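Local coordinates for protein glutathione S-transferase omega-like 2 (Saccharomyces cerevisiae, PDB 5LKB) that acts as a '1-Cys' thiol transferase that uses glutathione to reduce dehydroascorbate and dimethylarsinic acid and reacts with glutathionyl-(hydro)quinones, at residues H50-T55 against S175-I180; D75-R80 against Y138-D143; I252-Y257 against Y316-L321; I342-T347 against G357-G362. All blocks are in the same frame, centred on the assembly; numbering follows the deposited sequence.

Interaction 1. Residues H50-T55 against S175-I180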
loop_
_atom_site.group_PDB
_atom_site.type_symbol
_atom_site.label_atom_id
_atom_site.label_comp_id
_atom_site.label_asym_id
_atom_site.label_seq_id
_atom_site.Cartn_x
_atom_site.Cartn_y
_atom_site.Cartn_z
ATOM N N HIS A 50 9.245 1.102 21.505
ATOM C CA HIS A 50 9.695 2.418 21.121
ATOM C C HIS A 50 9.261 3.456 22.163
ATOM O O HIS A 50 9.960 4.397 22.413
ATOM C CB HIS A 50 9.210 2.728 19.686
ATOM C CG HIS A 50 9.850 3.920 19.040
ATOM N ND1 HIS A 50 9.525 4.313 17.739
ATOM C CD2 HIS A 50 10.835 4.744 19.459
ATOM C CE1 HIS A 50 10.278 5.346 17.419
ATOM N NE2 HIS A 50 11.089 5.620 18.440
ATOM N N ARG A 51 8.076 3.301 22.758
ATOM C CA ARG A 51 7.619 4.238 23.775
ATOM C C ARG A 51 8.646 4.359 24.857
ATOM O O ARG A 51 8.897 5.459 25.325
ATOM C CB ARG A 51 6.330 3.745 24.428
ATOM C CG ARG A 51 5.093 3.533 23.510
ATOM C CD ARG A 51 4.082 2.754 24.310
ATOM N NE ARG A 51 2.737 2.876 23.766
ATOM C CZ ARG A 51 1.658 2.431 24.382
ATOM N NH1 ARG A 51 1.791 1.864 25.592
ATOM N NH2 ARG A 51 0.477 2.586 23.822
ATOM N N THR A 52 9.231 3.236 25.234
ATOM C CA THR A 52 10.152 3.232 26.366
ATOM C C THR A 52 11.489 3.853 26.003
ATOM O O THR A 52 12.130 4.457 26.871
ATOM C CB THR A 52 10.311 1.821 26.942
ATOM O OG1 THR A 52 11.063 0.951 26.118
ATOM C CG2 THR A 52 8.987 1.166 27.216
ATOM N N LEU A 53 11.956 3.698 24.749
ATOM C CA LEU A 53 13.194 4.331 24.326
ATOM C C LEU A 53 13.049 5.844 24.321
ATOM O O LEU A 53 13.946 6.556 24.792
ATOM C CB LEU A 53 13.587 3.862 22.953
ATOM C CG LEU A 53 14.011 2.441 22.804
ATOM C CD1 LEU A 53 14.347 2.155 21.313
ATOM C CD2 LEU A 53 15.216 2.069 23.655
ATOM N N ILE A 54 11.938 6.359 23.806
ATOM C CA ILE A 54 11.709 7.792 23.761
ATOM C C ILE A 54 11.705 8.350 25.193
ATOM O O ILE A 54 12.326 9.376 25.499
ATOM C CB ILE A 54 10.400 8.139 23.026
ATOM C CG1 ILE A 54 10.536 7.742 21.538
ATOM C CG2 ILE A 54 10.085 9.610 23.136
ATOM C CD1 ILE A 54 9.221 7.542 20.853
ATOM N N THR A 55 10.982 7.674 26.073
ATOM C CA THR A 55 10.829 8.147 27.443
ATOM C C THR A 55 12.153 8.062 28.193
ATOM O O THR A 55 12.513 9.002 28.917
ATOM C CB THR A 55 9.734 7.336 28.132
ATOM O OG1 THR A 55 8.479 7.457 27.427
ATOM C CG2 THR A 55 9.456 7.882 29.536
ATOM N N SER A 175 3.003 0.555 28.774
ATOM C CA SER A 175 2.280 1.704 29.290
ATOM C C SER A 175 2.696 1.970 30.735
ATOM O O SER A 175 2.574 3.119 31.181
ATOM C CB SER A 175 0.766 1.471 29.227
ATOM O OG SER A 175 0.335 0.398 30.064
ATOM N N GLU A 176 3.178 0.922 31.435
ATOM C CA GLU A 176 3.582 1.063 32.845
ATOM C C GLU A 176 5.065 1.372 32.905
ATOM O O GLU A 176 5.502 2.167 33.740
ATOM C CB GLU A 176 3.254 -0.208 33.611
ATOM C CG GLU A 176 1.737 -0.318 33.856
ATOM C CD GLU A 176 1.283 -1.674 34.382
ATOM O OE1 GLU A 176 2.079 -2.623 34.502
ATOM O OE2 GLU A 176 0.074 -1.828 34.662
ATOM N N ILE A 177 5.868 0.739 32.040
ATOM C CA ILE A 177 7.301 1.093 32.023
ATOM C C ILE A 177 7.483 2.594 31.833
ATOM O O ILE A 177 8.318 3.219 32.491
ATOM C CB ILE A 177 8.063 0.268 30.965
ATOM C CG1 ILE A 177 8.084 -1.218 31.319
ATOM C CG2 ILE A 177 9.492 0.805 30.729
ATOM C CD1 ILE A 177 8.482 -2.137 30.120
ATOM N N ILE A 178 6.718 3.226 30.936
ATOM C CA ILE A 178 6.909 4.659 30.741
ATOM C C ILE A 178 6.460 5.490 31.954
ATOM O O ILE A 178 6.952 6.606 32.154
ATOM C CB ILE A 178 6.273 5.099 29.390
ATOM C CG1 ILE A 178 4.748 4.929 29.416
ATOM C CG2 ILE A 178 6.987 4.407 28.255
ATOM C CD1 ILE A 178 4.092 5.278 28.031
ATOM N N ARG A 179 5.537 4.959 32.758
ATOM C CA ARG A 179 5.182 5.618 34.008
ATOM C C ARG A 179 6.314 5.454 35.006
ATOM O O ARG A 179 6.679 6.411 35.707
ATOM C CB ARG A 179 3.873 5.018 34.530
ATOM C CG ARG A 179 2.607 5.454 33.786
ATOM C CD ARG A 179 2.345 6.957 33.849
ATOM N NE ARG A 179 1.314 7.403 32.892
ATOM C CZ ARG A 179 0.015 7.430 33.109
ATOM N NH1 ARG A 179 -0.475 7.044 34.308
ATOM N NH2 ARG A 179 -0.815 7.862 32.165
ATOM N N ILE A 180 6.921 4.268 35.053
ATOM C CA ILE A 180 8.079 4.095 35.949
ATOM C C ILE A 180 9.181 5.084 35.593
ATOM O O ILE A 180 9.738 5.780 36.466
ATOM C CB ILE A 180 8.561 2.642 35.923
ATOM C CG1 ILE A 180 7.493 1.683 36.434
ATOM C CG2 ILE A 180 9.866 2.448 36.755
ATOM C CD1 ILE A 180 7.844 0.179 36.249
#
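Ser175, in the first turn of helix 174-182, meets the tip of Arg51, whose extended chain brings NH1 to 3.8 Å from the serine CB. The backbone N of Ser175 sits at the guanidinium edge, near its plane, but is not bonded to it. The Ser175 hydroxyl turns to Glu173, and Arg51 NH1 makes a weak bond to Ser174; both partners bind glutathione. Next, Ile177 crosses Thr52 obliquely, CG2 to CG2 at 3.6 Å. Ile178 goes deepest. Its CG1 takes the crowded position between backbone N and carbonyl carbon (chi1 65°), and CG2 rests against a hydrogen-bonded pair, 3.5 Å from Thr55 OG1 and 3.7 Å from Arg51 O. Thr55 OG1 donates to Arg51 O over 2.9 Å, beside the helical bond from Thr55 N. An alanine at Thr55 would remove OG1 and CG2, and would probably loosen the seat of Ile178 CG2. The segments 50-55 and 175-180 of two helices of the thioredoxin-like domain run almost parallel, at 10° with axes 9.0 Å apart. With the Thr52 hydroxyl bonded to Ala49 O and that of Thr55 to Arg51 O, both threonines spend their polarity within one helix and meet the isoleucines by van der Waals contact.

Interaction 2. Residues D75-R80 against Y138-D143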
loop_
_atom_site.group_PDB
_atom_site.type_symbol
_atom_site.label_atom_id
_atom_site.label_comp_id
_atom_site.label_asym_id
_atom_site.label_seq_id
_atom_site.Cartn_x
_atom_site.Cartn_y
_atom_site.Cartn_z
ATOM N N ASP A 75 11.082 -14.908 14.347
ATOM C CA ASP A 75 10.743 -16.257 13.915
ATOM C C ASP A 75 9.893 -16.974 14.971
ATOM O O ASP A 75 9.472 -16.367 15.962
ATOM C CB ASP A 75 12.011 -17.012 13.489
ATOM C CG ASP A 75 12.926 -17.417 14.648
ATOM O OD1 ASP A 75 12.451 -17.480 15.801
ATOM O OD2 ASP A 75 14.128 -17.646 14.367
ATOM N N GLU A 76 9.606 -18.264 14.737
ATOM C CA GLU A 76 8.704 -19.001 15.625
ATOM C C GLU A 76 9.247 -19.134 17.034
ATOM O O GLU A 76 8.458 -19.309 17.979
ATOM C CB GLU A 76 8.428 -20.407 15.081
ATOM N N LYS A 77 10.559 -19.106 17.215
ATOM C CA LYS A 77 11.124 -19.162 18.577
ATOM C C LYS A 77 11.266 -17.792 19.270
ATOM O O LYS A 77 11.876 -17.701 20.343
ATOM C CB LYS A 77 12.443 -19.929 18.547
ATOM C CG LYS A 77 12.269 -21.408 18.213
ATOM C CD LYS A 77 13.584 -22.154 18.255
ATOM C CE LYS A 77 13.432 -23.612 17.839
ATOM N NZ LYS A 77 12.822 -23.766 16.474
ATOM N N GLY A 78 10.743 -16.706 18.676
ATOM C CA GLY A 78 10.665 -15.430 19.355
ATOM C C GLY A 78 11.855 -14.519 19.119
ATOM O O GLY A 78 12.848 -14.874 18.499
ATOM N N TRP A 79 11.796 -13.337 19.727
ATOM C CA TRP A 79 12.866 -12.366 19.509
ATOM C C TRP A 79 14.197 -12.957 19.938
ATOM O O TRP A 79 14.279 -13.714 20.926
ATOM C CB TRP A 79 12.619 -11.098 20.304
ATOM C CG TRP A 79 11.348 -10.333 20.046
ATOM C CD1 TRP A 79 10.225 -10.306 20.806
ATOM C CD2 TRP A 79 11.070 -9.469 18.914
ATOM N NE1 TRP A 79 9.295 -9.459 20.290
ATOM C CE2 TRP A 79 9.807 -8.902 19.139
ATOM C CE3 TRP A 79 11.807 -9.067 17.791
ATOM C CZ2 TRP A 79 9.225 -8.000 18.269
ATOM C CZ3 TRP A 79 11.252 -8.115 16.936
ATOM C CH2 TRP A 79 9.969 -7.599 17.167
ATOM N N ARG A 80 15.255 -12.540 19.254
ATOM C CA ARG A 80 16.579 -13.120 19.381
ATOM C C ARG A 80 17.655 -12.048 19.384
ATOM O O ARG A 80 17.466 -10.899 18.956
ATOM C CB ARG A 80 16.845 -14.223 18.343
ATOM C CG ARG A 80 17.088 -13.730 16.942
ATOM C CD ARG A 80 17.218 -14.895 15.973
ATOM N NE ARG A 80 17.663 -14.372 14.654
ATOM C CZ ARG A 80 16.908 -14.252 13.557
ATOM N NH1 ARG A 80 17.467 -13.736 12.466
ATOM N NH2 ARG A 80 15.639 -14.660 13.506
ATOM N N TYR A 138 22.432 -14.753 26.519
ATOM C CA TYR A 138 21.264 -15.469 26.012
ATOM C C TYR A 138 21.047 -15.162 24.523
ATOM O O TYR A 138 21.300 -14.039 24.071
ATOM C CB TYR A 138 20.024 -15.047 26.786
ATOM C CG TYR A 138 19.966 -15.451 28.254
ATOM C CD1 TYR A 138 20.407 -16.687 28.652
ATOM C CD2 TYR A 138 19.378 -14.610 29.200
ATOM C CE1 TYR A 138 20.300 -17.087 29.989
ATOM C CE2 TYR A 138 19.269 -15.005 30.543
ATOM C CZ TYR A 138 19.732 -16.243 30.902
ATOM O OH TYR A 138 19.630 -16.661 32.217
ATOM N N LYS A 139 20.635 -16.167 23.776
ATOM C CA LYS A 139 20.352 -15.950 22.362
ATOM C C LYS A 139 18.897 -15.609 22.117
ATOM O O LYS A 139 18.555 -15.180 21.007
ATOM C CB LYS A 139 20.782 -17.184 21.574
ATOM C CG LYS A 139 22.168 -17.596 21.977
ATOM C CD LYS A 139 22.925 -18.441 20.968
ATOM C CE LYS A 139 22.213 -19.732 20.596
ATOM N NZ LYS A 139 22.732 -20.942 21.297
ATOM N N ARG A 140 18.033 -15.785 23.111
ATOM C CA ARG A 140 16.600 -15.633 22.936
ATOM C C ARG A 140 16.032 -14.812 24.069
ATOM O O ARG A 140 16.413 -14.989 25.235
ATOM C CB ARG A 140 15.878 -16.951 22.860
ATOM C CG ARG A 140 16.209 -17.776 21.625
ATOM C CD ARG A 140 15.585 -17.217 20.354
ATOM N NE ARG A 140 15.997 -17.991 19.204
ATOM C CZ ARG A 140 15.369 -17.943 18.030
ATOM N NH1 ARG A 140 14.320 -17.147 17.881
ATOM N NH2 ARG A 140 15.754 -18.703 17.032
ATOM N N ILE A 141 15.127 -13.891 23.763
ATOM C CA ILE A 141 14.453 -13.172 24.843
ATOM C C ILE A 141 13.653 -14.137 25.751
ATOM O O ILE A 141 13.413 -13.844 26.925
ATOM C CB ILE A 141 13.612 -12.006 24.260
ATOM C CG1 ILE A 141 13.561 -10.874 25.283
ATOM C CG2 ILE A 141 12.246 -12.443 23.895
ATOM C CD1 ILE A 141 12.925 -9.608 24.848
ATOM N N SER A 142 13.206 -15.261 25.215
ATOM C CA SER A 142 12.558 -16.306 26.019
ATOM C C SER A 142 13.448 -16.749 27.181
ATOM O O SER A 142 12.920 -17.115 28.235
ATOM C CB SER A 142 12.209 -17.538 25.176
ATOM O OG SER A 142 13.370 -18.113 24.605
ATOM N N ASP A 143 14.780 -16.695 27.015
ATOM C CA ASP A 143 15.703 -17.053 28.106
ATOM C C ASP A 143 15.512 -16.158 29.323
ATOM O O ASP A 143 15.626 -16.627 30.460
ATOM C CB ASP A 143 17.162 -17.032 27.653
ATOM C CG ASP A 143 17.469 -18.054 26.533
ATOM O OD1 ASP A 143 16.887 -19.158 26.508
ATOM O OD2 ASP A 143 18.341 -17.741 25.679
HETATM O O HOH W 1 12.741 -15.679 22.122
HETATM O O HOH W 2 12.737 -19.510 22.305
#
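The Arg140 guanidinium is sandwiched: CB of Lys77 lies 3.4 Å above one face, and the aliphatic part of Arg80 runs alongside on the opposite one. At its edge the group makes an end-on, two-pronged salt bridge to Asp75, first residue of a type I beta turn in the thioredoxin-like domain. Both carboxylate oxygens offer their syn lone pairs, OD1 to NH1 at 2.8 Å and OD2 to NH2 at 3.3 Å, although the two planes are turned 38° apart. NH1 also makes a weak bond to Gly78 O at the other end of the turn. Arg80 NH2 joins the network through Asp75 OD2 at 3.5 Å, while its NH1 is taken by Asn121 O. A leucine in place of Arg140 would remove both prongs, and would probably leave the turn less firmly tied to the start of helix 141-148. Behind the salt bridge, Arg80 and Arg140 form a single beta bridge, and Ile141 N donates to Trp79 O over 3.0 Å with a nearly straight bond (167°). Ile141 CG2 meets the indole of Trp79 at its edge, 3.9 Å from Trp79 CB. Both side chains also touch Val158, so the contact holds the backbone of one glutathione-binding residue and abuts a second. One water donates to Lys77 O and Trp79 O, each at 2.8 Å, and accepts from Ser142 N.

Interaction 3. Residues I252-Y257 against Y316-L321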
loop_
_atom_site.group_PDB
_atom_site.type_symbol
_atom_site.label_atom_id
_atom_site.label_comp_id
_atom_site.label_asym_id
_atom_site.label_seq_id
_atom_site.Cartn_x
_atom_site.Cartn_y
_atom_site.Cartn_z
ATOM N N ILE A 252 -8.726 17.300 16.630
ATOM C CA ILE A 252 -8.125 17.861 17.833
ATOM C C ILE A 252 -6.961 18.754 17.463
ATOM O O ILE A 252 -6.829 19.888 17.945
ATOM C CB ILE A 252 -7.675 16.739 18.772
ATOM C CG1 ILE A 252 -8.877 16.111 19.482
ATOM C CG2 ILE A 252 -6.659 17.256 19.845
ATOM C CD1 ILE A 252 -8.539 14.849 20.235
ATOM N N LEU A 253 -6.060 18.234 16.613
ATOM C CA LEU A 253 -4.891 18.997 16.220
ATOM C C LEU A 253 -5.226 20.195 15.336
ATOM O O LEU A 253 -4.575 21.235 15.442
ATOM C CB LEU A 253 -3.877 18.076 15.532
ATOM C CG LEU A 253 -3.267 17.030 16.413
ATOM C CD1 LEU A 253 -2.359 16.114 15.660
ATOM C CD2 LEU A 253 -2.469 17.690 17.567
ATOM N N SER A 254 -6.226 20.073 14.439
ATOM C CA SER A 254 -6.646 21.205 13.624
ATOM C C SER A 254 -7.197 22.336 14.496
ATOM O O SER A 254 -6.837 23.500 14.318
ATOM C CB SER A 254 -7.696 20.731 12.621
ATOM O OG SER A 254 -8.243 21.792 11.805
ATOM N N ASP A 255 -8.058 21.998 15.446
ATOM C CA ASP A 255 -8.578 23.002 16.372
ATOM C C ASP A 255 -7.437 23.654 17.152
ATOM O O ASP A 255 -7.396 24.885 17.301
ATOM C CB ASP A 255 -9.594 22.351 17.304
ATOM C CG ASP A 255 -10.927 22.070 16.632
ATOM O OD1 ASP A 255 -11.156 22.600 15.506
ATOM O OD2 ASP A 255 -11.741 21.326 17.236
ATOM N N LYS A 256 -6.483 22.857 17.627
ATOM C CA LYS A 256 -5.349 23.413 18.367
ATOM C C LYS A 256 -4.491 24.328 17.498
ATOM O O LYS A 256 -4.062 25.408 17.933
ATOM C CB LYS A 256 -4.530 22.296 18.998
ATOM C CG LYS A 256 -4.930 21.983 20.425
ATOM C CD LYS A 256 -4.863 20.512 20.652
ATOM C CE LYS A 256 -4.962 20.123 22.098
ATOM N NZ LYS A 256 -3.658 20.401 22.758
ATOM N N TYR A 257 -4.219 23.927 16.263
ATOM C CA TYR A 257 -3.496 24.798 15.351
ATOM C C TYR A 257 -4.233 26.120 15.122
ATOM O O TYR A 257 -3.605 27.194 15.044
ATOM C CB TYR A 257 -3.269 24.091 14.000
ATOM C CG TYR A 257 -2.379 24.892 13.093
ATOM C CD1 TYR A 257 -0.994 24.800 13.169
ATOM C CD2 TYR A 257 -2.929 25.771 12.164
ATOM C CE1 TYR A 257 -0.181 25.560 12.344
ATOM C CE2 TYR A 257 -2.126 26.516 11.351
ATOM C CZ TYR A 257 -0.747 26.416 11.462
ATOM O OH TYR A 257 0.068 27.156 10.638
ATOM N N TYR A 316 -3.787 13.532 6.139
ATOM C CA TYR A 316 -3.913 14.022 7.508
ATOM C C TYR A 316 -2.926 15.158 7.755
ATOM O O TYR A 316 -1.910 14.979 8.422
ATOM C CB TYR A 316 -3.725 12.896 8.525
ATOM C CG TYR A 316 -4.898 11.988 8.527
ATOM C CD1 TYR A 316 -6.076 12.330 9.178
ATOM C CD2 TYR A 316 -4.868 10.779 7.832
ATOM C CE1 TYR A 316 -7.171 11.530 9.168
ATOM C CE2 TYR A 316 -5.993 9.973 7.777
ATOM C CZ TYR A 316 -7.152 10.343 8.467
ATOM O OH TYR A 316 -8.247 9.537 8.427
ATOM N N PRO A 317 -3.212 16.359 7.258
ATOM C CA PRO A 317 -2.202 17.430 7.329
ATOM C C PRO A 317 -1.783 17.833 8.745
ATOM O O PRO A 317 -0.600 18.115 8.965
ATOM C CB PRO A 317 -2.855 18.610 6.582
ATOM C CG PRO A 317 -4.159 18.150 6.149
ATOM C CD PRO A 317 -4.430 16.749 6.539
ATOM N N PHE A 318 -2.711 17.854 9.706
ATOM C CA PHE A 318 -2.314 18.260 11.044
ATOM C C PHE A 318 -1.541 17.165 11.768
ATOM O O PHE A 318 -0.533 17.451 12.432
ATOM C CB PHE A 318 -3.516 18.840 11.817
ATOM C CG PHE A 318 -3.940 20.151 11.239
ATOM C CD1 PHE A 318 -3.175 21.290 11.478
ATOM C CD2 PHE A 318 -5.029 20.241 10.385
ATOM C CE1 PHE A 318 -3.501 22.480 10.912
ATOM C CE2 PHE A 318 -5.357 21.456 9.812
ATOM C CZ PHE A 318 -4.588 22.579 10.088
ATOM N N ILE A 319 -1.988 15.903 11.684
ATOM C CA ILE A 319 -1.143 14.818 12.196
ATOM C C ILE A 319 0.227 14.835 11.514
ATOM O O ILE A 319 1.260 14.605 12.165
ATOM C CB ILE A 319 -1.839 13.457 12.042
ATOM C CG1 ILE A 319 -3.155 13.360 12.836
ATOM C CG2 ILE A 319 -0.899 12.344 12.433
ATOM C CD1 ILE A 319 -3.977 12.096 12.583
ATOM N N HIS A 320 0.259 15.067 10.196
ATOM C CA HIS A 320 1.518 15.057 9.485
ATOM C C HIS A 320 2.466 16.170 9.984
ATOM O O HIS A 320 3.681 15.965 10.087
ATOM C CB HIS A 320 1.244 15.175 7.973
ATOM C CG HIS A 320 2.454 14.951 7.103
ATOM N ND1 HIS A 320 2.643 15.650 5.943
ATOM C CD2 HIS A 320 3.502 14.096 7.198
ATOM C CE1 HIS A 320 3.737 15.237 5.348
ATOM N NE2 HIS A 320 4.298 14.304 6.088
ATOM N N LEU A 321 1.931 17.365 10.252
ATOM C CA LEU A 321 2.757 18.434 10.797
ATOM C C LEU A 321 3.257 18.090 12.198
ATOM O O LEU A 321 4.462 18.205 12.482
ATOM C CB LEU A 321 1.923 19.694 10.806
ATOM C CG LEU A 321 2.609 20.904 11.440
ATOM C CD1 LEU A 321 3.770 21.331 10.664
ATOM C CD2 LEU A 321 1.554 22.024 11.533
#
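Phe318 is the centre of this crossing in the helical C-terminal domain, where residues 317-321 of helix 317-329 pass residues 252-257 of helix 232-264 at 76°, with the axes of these short segments 8.9 Å apart. Its CG stands anti to the carbonyl carbon, and the ring lies against a full turn of the other helix. Over one face sits Ser254, whose CA makes a CH-pi contact 3.8 Å from the ring centroid and only 15° off the normal; Ser254 CB touches the ring at CD2, 3.5 Å away. Tyr257, with CG anti to the backbone N, brings its ring against the phenyl ring. The two aromatic planes are inclined at 47°, an oblique pairing in which Phe318 CE1 comes to 3.4 Å from Tyr257 CG. Farther out, CE1 of the tyrosine ring meets Leu321 CD2 at 4.0 Å. Leu253 adds the aliphatic part: its CB abuts CB of Phe318 at 3.8 Å, and its CD1 extends past the phenylalanine backbone to CA of Ile319, 3.9 Å away. One turn earlier in the long helix, Glu250 accepts from the backbone N of both Phe318 and Ile319, and, another turn back, Asp247 takes the Tyr316 hydroxyl. The contact is therefore apolar where the six-residue segments meet and polar just beside it, where a carboxylate satisfies amides of a helix N-terminus; the helix dipole would probably favour the ionised form of Glu250.

Interaction 4. Residues I342-T347 against G357-G362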
loop_
_atom_site.group_PDB
_atom_site.type_symbol
_atom_site.label_atom_id
_atom_site.label_comp_id
_atom_site.label_asym_id
_atom_site.label_seq_id
_atom_site.Cartn_x
_atom_site.Cartn_y
_atom_site.Cartn_z
ATOM N N ILE A 342 12.079 -1.120 11.420
ATOM C CA ILE A 342 10.631 -1.054 11.278
ATOM C C ILE A 342 10.168 -1.817 10.030
ATOM O O ILE A 342 9.330 -2.712 10.091
ATOM C CB ILE A 342 10.157 0.399 11.268
ATOM C CG1 ILE A 342 10.295 1.024 12.670
ATOM C CG2 ILE A 342 8.750 0.556 10.750
ATOM C CD1 ILE A 342 10.200 2.512 12.689
ATOM N N LYS A 343 10.688 -1.423 8.863
ATOM C CA LYS A 343 10.194 -2.039 7.640
ATOM C C LYS A 343 10.549 -3.500 7.529
ATOM O O LYS A 343 9.706 -4.328 7.076
ATOM C CB LYS A 343 10.708 -1.267 6.405
ATOM C CG LYS A 343 10.064 0.126 6.288
ATOM C CD LYS A 343 10.722 0.996 5.217
ATOM C CE LYS A 343 10.532 0.487 3.812
ATOM N NZ LYS A 343 9.225 0.860 3.350
ATOM N N LEU A 344 11.789 -3.840 7.877
ATOM C CA LEU A 344 12.210 -5.234 7.800
ATOM C C LEU A 344 11.434 -6.112 8.769
ATOM O O LEU A 344 10.969 -7.190 8.411
ATOM C CB LEU A 344 13.720 -5.353 8.048
ATOM C CG LEU A 344 14.647 -4.816 6.955
ATOM C CD1 LEU A 344 16.048 -4.721 7.530
ATOM C CD2 LEU A 344 14.575 -5.790 5.755
ATOM N N HIS A 345 11.256 -5.660 10.015
ATOM C CA HIS A 345 10.552 -6.520 10.974
ATOM C C HIS A 345 9.213 -6.984 10.428
ATOM O O HIS A 345 8.900 -8.188 10.397
ATOM C CB HIS A 345 10.315 -5.802 12.305
ATOM C CG HIS A 345 9.327 -6.521 13.146
ATOM N ND1 HIS A 345 9.604 -7.770 13.649
ATOM C CD2 HIS A 345 8.036 -6.245 13.473
ATOM C CE1 HIS A 345 8.516 -8.248 14.233
ATOM N NE2 HIS A 345 7.553 -7.342 14.149
ATOM N N TYR A 346 8.358 -6.021 10.066
ATOM C CA TYR A 346 6.999 -6.377 9.747
ATOM C C TYR A 346 6.948 -7.207 8.478
ATOM O O TYR A 346 6.285 -8.237 8.431
ATOM C CB TYR A 346 6.168 -5.113 9.592
ATOM C CG TYR A 346 5.760 -4.419 10.922
ATOM C CD1 TYR A 346 6.576 -3.464 11.518
ATOM C CD2 TYR A 346 4.531 -4.676 11.506
ATOM C CE1 TYR A 346 6.184 -2.829 12.646
ATOM C CE2 TYR A 346 4.133 -4.063 12.673
ATOM C CZ TYR A 346 4.968 -3.148 13.246
ATOM O OH TYR A 346 4.628 -2.429 14.365
ATOM N N THR A 347 7.643 -6.752 7.431
ATOM C CA THR A 347 7.504 -7.401 6.137
ATOM C C THR A 347 8.199 -8.761 6.075
ATOM O O THR A 347 7.789 -9.632 5.297
ATOM C CB THR A 347 8.025 -6.512 5.025
ATOM O OG1 THR A 347 9.414 -6.279 5.208
ATOM C CG2 THR A 347 7.217 -5.213 4.927
ATOM N N GLY A 357 8.256 -12.530 1.858
ATOM C CA GLY A 357 9.219 -11.704 2.550
ATOM C C GLY A 357 9.940 -10.634 1.744
ATOM O O GLY A 357 11.151 -10.469 1.891
ATOM N N ILE A 358 9.215 -9.932 0.867
ATOM C CA ILE A 358 9.769 -8.894 0.008
ATOM C C ILE A 358 9.339 -7.562 0.590
ATOM O O ILE A 358 8.137 -7.259 0.642
ATOM C CB ILE A 358 9.307 -9.060 -1.443
ATOM C CG1 ILE A 358 9.943 -10.333 -2.034
ATOM C CG2 ILE A 358 9.759 -7.871 -2.300
ATOM C CD1 ILE A 358 9.329 -10.789 -3.390
ATOM N N THR A 359 10.314 -6.757 1.018
ATOM C CA THR A 359 10.051 -5.494 1.684
ATOM C C THR A 359 9.806 -4.410 0.619
ATOM O O THR A 359 10.708 -4.138 -0.195
ATOM C CB THR A 359 11.256 -5.102 2.556
ATOM O OG1 THR A 359 11.558 -6.214 3.433
ATOM C CG2 THR A 359 10.996 -3.828 3.341
ATOM N N PRO A 360 8.646 -3.758 0.608
ATOM C CA PRO A 360 8.438 -2.663 -0.323
ATOM C C PRO A 360 9.426 -1.550 -0.107
ATOM O O PRO A 360 9.762 -1.198 1.033
ATOM C CB PRO A 360 7.003 -2.204 -0.014
ATOM C CG PRO A 360 6.337 -3.418 0.484
ATOM C CD PRO A 360 7.430 -3.988 1.396
ATOM N N LEU A 361 9.882 -0.935 -1.210
ATOM C CA LEU A 361 10.853 0.150 -1.118
ATOM C C LEU A 361 10.188 1.460 -0.770
ATOM O O LEU A 361 10.854 2.361 -0.232
ATOM C CB LEU A 361 11.632 0.327 -2.427
ATOM C CG LEU A 361 12.747 -0.648 -2.670
ATOM C CD1 LEU A 361 13.384 -0.326 -3.972
ATOM C CD2 LEU A 361 13.797 -0.602 -1.503
ATOM N N GLY A 362 8.914 1.602 -1.049
ATOM C CA GLY A 362 8.214 2.810 -0.743
ATOM C C GLY A 362 7.428 2.691 0.547
ATOM O O GLY A 362 7.385 1.611 1.150
#
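Lys343 leaves helix 339-349 of the helical GST domain with CB pointing at the C-terminal tail, which folds back on that helix; CB lies 4.0 Å from CG2 of Thr359. The chain then folds over, bent at chi3 (66°) and chi4 (80°), which brings CE to 3.3 Å from Pro360 O. At the tip, NZ donates to that same oxygen over 3.1 Å, approaching from above the carbonyl plane, and makes a weaker bond to Gly362 O at 3.0 Å. Pro299 O, from helix 285-304, adds another weak bond. One turn along the helix, Thr347 holds OG1 in the crowded position between backbone N and carbonyl carbon, from where it donates back to Lys343 O at 2.7 Å. The same hydroxyl accepts from Thr359 OG1 over 2.8 Å, and Thr359 in turn is bonded to Arg348 NE, so a directed chain of bonds runs from arginine to helix carbonyl. Thr347 CG2 meets Pro360 CD tip to tip at 3.7 Å, and Leu344 crosses Thr359 at about a right angle, CD2 3.8 Å from OG1. Beyond this layer the tail faces the second subunit: Leu361 N bonds to Tyr235 OH of that subunit, and Pro360 packs on its Asn308. Helix and dimer interface are thus joined through a buried lysine whose ammonium is gripped by main-chain carbonyls, a setting that would probably favour its charged form.

Interactions 2 and 4 meet directly at the active site: the indole of Trp79 stacks on His345, with Trp79 CH2 3.3 Å from His345 CE1, and the Trp79 side chain lies about 5 Å from that of the nucleophile Cys46. This is consistent with both the thioredoxin-like domain and the helical domain contributing to the pocket. Interaction 1 lies elsewhere in the same thioredoxin-like domain as interaction 2, next to glutathione-binding residues; its centre is about 22 Å from that of interaction 2, while its nearest atoms come within about 5 Å of interaction 4. Interaction 3 stands apart, centred about 40 Å from interaction 2, and belongs to the helical framework remote from the annotated sites.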